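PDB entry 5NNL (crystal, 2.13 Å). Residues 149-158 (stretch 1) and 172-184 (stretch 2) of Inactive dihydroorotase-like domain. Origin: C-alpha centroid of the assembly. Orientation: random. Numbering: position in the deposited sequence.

Stretch 1, residues 149-158: RRIHVSAVTT
Stretch 2, residues 172-184: GLKVTCDVCVYSL

How do the two backbones lie? They run as neighbouring parallel strands, their N-to-C directions 22° apart, with Ile 151 opposite Val 175, His 152 opposite Thr 176 and Val 153 opposite Cys 177 (CA-CA 5.0, 4.7 and 4.4 Å). Extended torsions, such as -120/130 at His 152 and -130/168 at Thr 176, send the amides of alternate residues across the gap: Ile 151 N to Lys 174 O (2.9 Å), Thr 176 N to Ile 151 O (3.0 Å), Val 153 N to Thr 176 O (2.8 Å) and Asp 178 N to Val 153 O (2.9 Å).

What happens where stretch 1 leaves the extended path? Ala 155 turns to phi/psi 52/46, yet Val 156 N still donates to Asp 178 O (3.0 Å). Beyond it, a water accepts from Cys 180 N (2.9 Å) and donates to Val 156 O (2.6 Å), bridging a gap the backbones no longer close directly.

Which polar side chains lock the register? His 152 (chi1 t, chi2 82°) lays its ring edge along stretch 2: ND1 hydrogen-bonds Thr 176 OG1 at 2.6 Å, and NE2 donates to Asp 178 OD1 at 2.8 Å. Buried Asp 178 (chi1 p, chi2 -104°) also receives Ser 154 OG on OD1 (3.0 Å) and Ala 155 N on OD2 (3.0 Å), so its carboxylate is well supplied with donors. Thr 176, chi1 p, suits its place by offering a hydroxyl beside the imidazole.

What fills the other face? Ile 151 and Val 153, both chi1 t, share it with Val 175 and Cys 177, both chi1 p. Ile 151 CG2 lies 3.9 Å from Val 175 CB, and Val 153 CG2 4.1 Å from Val 175 CG2; these compact apolar groups suit a buried surface. Farther along, Val 156 CG2 reaches Cys 177 CB (3.9 Å), while Ala 155 CB meets Cys 180 SG (3.6 Å). Together the stretches bury 739 Å².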

# COMPACT_ATOMS: atom_id res chain seq x y z
N ARG A 149 3.29 -20.99 6.99
CA ARG A 149 2.87 -19.68 7.46
C ARG A 149 2.44 -18.84 6.25
O ARG A 149 2.51 -19.28 5.10
CB ARG A 149 3.98 -18.99 8.26
CG ARG A 149 5.26 -18.67 7.49
CD ARG A 149 5.83 -17.35 7.94
NE ARG A 149 4.87 -16.27 7.72
CZ ARG A 149 4.71 -15.21 8.52
NH1 ARG A 149 5.45 -15.07 9.61
NH2 ARG A 149 3.80 -14.30 8.22
N ARG A 150 1.99 -17.62 6.53
CA ARG A 150 1.41 -16.75 5.52
C ARG A 150 2.48 -15.91 4.85
O ARG A 150 3.51 -15.58 5.45
CB ARG A 150 0.35 -15.83 6.14
CG ARG A 150 -0.74 -16.56 6.92
CD ARG A 150 -1.73 -15.58 7.54
NE ARG A 150 -2.52 -14.88 6.52
CZ ARG A 150 -3.85 -14.85 6.45
NH1 ARG A 150 -4.60 -15.48 7.35
NH2 ARG A 150 -4.44 -14.17 5.48
N ILE A 151 2.23 -15.56 3.59
CA ILE A 151 3.08 -14.64 2.84
C ILE A 151 2.19 -13.75 1.98
O ILE A 151 1.22 -14.22 1.39
CB ILE A 151 4.11 -15.39 1.96
CG1 ILE A 151 5.04 -14.40 1.25
CG2 ILE A 151 3.41 -16.26 0.95
CD1 ILE A 151 6.01 -13.69 2.17
N HIS A 152 2.53 -12.46 1.92
CA HIS A 152 1.80 -11.50 1.11
C HIS A 152 2.73 -10.89 0.08
O HIS A 152 3.83 -10.43 0.42
CB HIS A 152 1.19 -10.38 1.97
CG HIS A 152 0.37 -9.40 1.19
ND1 HIS A 152 -0.94 -9.64 0.83
CD2 HIS A 152 0.68 -8.19 0.67
CE1 HIS A 152 -1.40 -8.61 0.15
NE2 HIS A 152 -0.44 -7.72 0.03
N VAL A 153 2.30 -10.89 -1.18
CA VAL A 153 3.10 -10.40 -2.30
C VAL A 153 2.52 -9.07 -2.75
O VAL A 153 1.32 -8.98 -3.05
CB VAL A 153 3.12 -11.41 -3.46
CG1 VAL A 153 4.02 -10.91 -4.58
CG2 VAL A 153 3.58 -12.77 -2.97
N SER A 154 3.37 -8.05 -2.83
CA SER A 154 2.92 -6.69 -3.05
C SER A 154 3.29 -6.21 -4.45
O SER A 154 4.27 -6.65 -5.05
CB SER A 154 3.53 -5.75 -2.01
OG SER A 154 2.89 -4.48 -2.03
N ALA A 155 2.48 -5.28 -4.96
CA ALA A 155 2.71 -4.62 -6.24
C ALA A 155 2.96 -5.63 -7.36
O ALA A 155 3.87 -5.49 -8.18
CB ALA A 155 3.88 -3.64 -6.13
N VAL A 156 2.11 -6.66 -7.41
CA VAL A 156 2.17 -7.60 -8.52
C VAL A 156 1.87 -6.86 -9.82
O VAL A 156 0.96 -6.02 -9.89
CB VAL A 156 1.21 -8.78 -8.31
CG1 VAL A 156 1.33 -9.78 -9.46
CG2 VAL A 156 1.50 -9.47 -6.97
N THR A 157 2.66 -7.15 -10.85
CA THR A 157 2.59 -6.42 -12.11
C THR A 157 2.55 -7.31 -13.35
O THR A 157 2.09 -6.84 -14.40
CB THR A 157 3.79 -5.46 -12.25
OG1 THR A 157 3.94 -4.70 -11.04
CG2 THR A 157 3.58 -4.50 -13.41
N THR A 158 3.00 -8.56 -13.28
CA THR A 158 3.18 -9.38 -14.48
C THR A 158 2.18 -10.53 -14.53
O THR A 158 1.72 -11.04 -13.50
CB THR A 158 4.60 -9.94 -14.56
OG1 THR A 158 4.82 -10.84 -13.47
CG2 THR A 158 5.63 -8.82 -14.53
N GLY A 172 -3.40 -24.68 -1.81
CA GLY A 172 -3.53 -24.40 -0.39
C GLY A 172 -2.41 -23.59 0.22
O GLY A 172 -2.42 -23.38 1.44
N LEU A 173 -1.45 -23.13 -0.57
CA LEU A 173 -0.38 -22.29 -0.05
C LEU A 173 -0.97 -20.99 0.50
O LEU A 173 -1.81 -20.35 -0.15
CB LEU A 173 0.64 -22.02 -1.15
CG LEU A 173 2.04 -21.59 -0.74
CD1 LEU A 173 3.04 -22.06 -1.78
CD2 LEU A 173 2.12 -20.10 -0.58
N LYS A 174 -0.53 -20.59 1.69
CA LYS A 174 -1.11 -19.43 2.37
C LYS A 174 -0.50 -18.14 1.81
O LYS A 174 0.30 -17.46 2.45
CB LYS A 174 -0.88 -19.51 3.88
CG LYS A 174 -1.40 -20.78 4.54
CD LYS A 174 -1.66 -20.54 6.02
CE LYS A 174 -1.35 -21.76 6.88
NZ LYS A 174 -1.99 -22.99 6.36
N VAL A 175 -0.90 -17.80 0.59
CA VAL A 175 -0.39 -16.62 -0.09
C VAL A 175 -1.55 -15.68 -0.41
O VAL A 175 -2.63 -16.12 -0.81
CB VAL A 175 0.41 -16.98 -1.36
CG1 VAL A 175 -0.43 -17.79 -2.31
CG2 VAL A 175 0.93 -15.72 -2.04
N THR A 176 -1.31 -14.38 -0.22
CA THR A 176 -2.19 -13.33 -0.69
C THR A 176 -1.36 -12.31 -1.45
O THR A 176 -0.13 -12.35 -1.42
CB THR A 176 -2.94 -12.65 0.48
OG1 THR A 176 -2.00 -12.01 1.35
CG2 THR A 176 -3.74 -13.67 1.27
N CYS A 177 -2.02 -11.40 -2.16
CA CYS A 177 -1.27 -10.43 -2.95
C CYS A 177 -2.09 -9.17 -3.15
O CYS A 177 -3.31 -9.15 -2.97
CB CYS A 177 -0.88 -11.01 -4.31
SG CYS A 177 -2.28 -11.37 -5.39
N ASP A 178 -1.39 -8.11 -3.56
CA ASP A 178 -2.02 -6.87 -3.97
C ASP A 178 -1.42 -6.38 -5.28
O ASP A 178 -0.35 -6.83 -5.70
CB ASP A 178 -1.90 -5.76 -2.90
CG ASP A 178 -0.48 -5.26 -2.74
OD1 ASP A 178 0.18 -5.63 -1.74
OD2 ASP A 178 -0.01 -4.47 -3.60
N VAL A 179 -2.15 -5.47 -5.92
CA VAL A 179 -1.63 -4.70 -7.04
C VAL A 179 -1.81 -3.23 -6.69
O VAL A 179 -2.77 -2.85 -6.02
CB VAL A 179 -2.32 -5.03 -8.39
CG1 VAL A 179 -2.33 -6.53 -8.63
CG2 VAL A 179 -3.72 -4.47 -8.43
N CYS A 180 -0.88 -2.41 -7.16
CA CYS A 180 -1.05 -0.97 -7.05
C CYS A 180 -2.14 -0.51 -8.02
O CYS A 180 -2.22 -0.99 -9.15
CB CYS A 180 0.26 -0.25 -7.36
SG CYS A 180 1.66 -0.82 -6.40
N VAL A 181 -2.97 0.43 -7.57
CA VAL A 181 -4.11 0.85 -8.37
C VAL A 181 -3.67 1.37 -9.73
O VAL A 181 -4.29 1.08 -10.76
CB VAL A 181 -4.94 1.90 -7.60
CG1 VAL A 181 -6.02 2.51 -8.50
CG2 VAL A 181 -5.57 1.28 -6.36
N TYR A 182 -2.60 2.17 -9.77
CA TYR A 182 -2.12 2.70 -11.04
C TYR A 182 -1.81 1.59 -12.04
O TYR A 182 -1.97 1.79 -13.25
CB TYR A 182 -0.86 3.55 -10.83
CG TYR A 182 -1.10 5.01 -10.52
CD1 TYR A 182 -2.36 5.50 -10.22
CD2 TYR A 182 -0.04 5.91 -10.53
CE1 TYR A 182 -2.56 6.84 -9.94
CE2 TYR A 182 -0.22 7.25 -10.25
CZ TYR A 182 -1.48 7.71 -9.96
OH TYR A 182 -1.64 9.05 -9.69
N SER A 183 -1.37 0.42 -11.55
CA SER A 183 -1.03 -0.67 -12.46
C SER A 183 -2.21 -1.08 -13.33
O SER A 183 -2.02 -1.57 -14.45
CB SER A 183 -0.54 -1.88 -11.66
OG SER A 183 0.69 -1.62 -11.02
N LEU A 184 -3.44 -0.91 -12.84
CA LEU A 184 -4.62 -1.32 -13.60
C LEU A 184 -5.03 -0.30 -14.66
O LEU A 184 -5.80 -0.65 -15.56
CB LEU A 184 -5.80 -1.58 -12.66
CG LEU A 184 -5.71 -2.78 -11.72
CD1 LEU A 184 -7.03 -2.96 -10.98
CD2 LEU A 184 -5.35 -4.06 -12.46
O HOH W 1 1.72 -21.32 3.01
O HOH W 2 -1.04 -13.89 3.50
O HOH W 3 1.02 -3.49 -9.13
O HOH W 4 3.09 -1.90 -11.98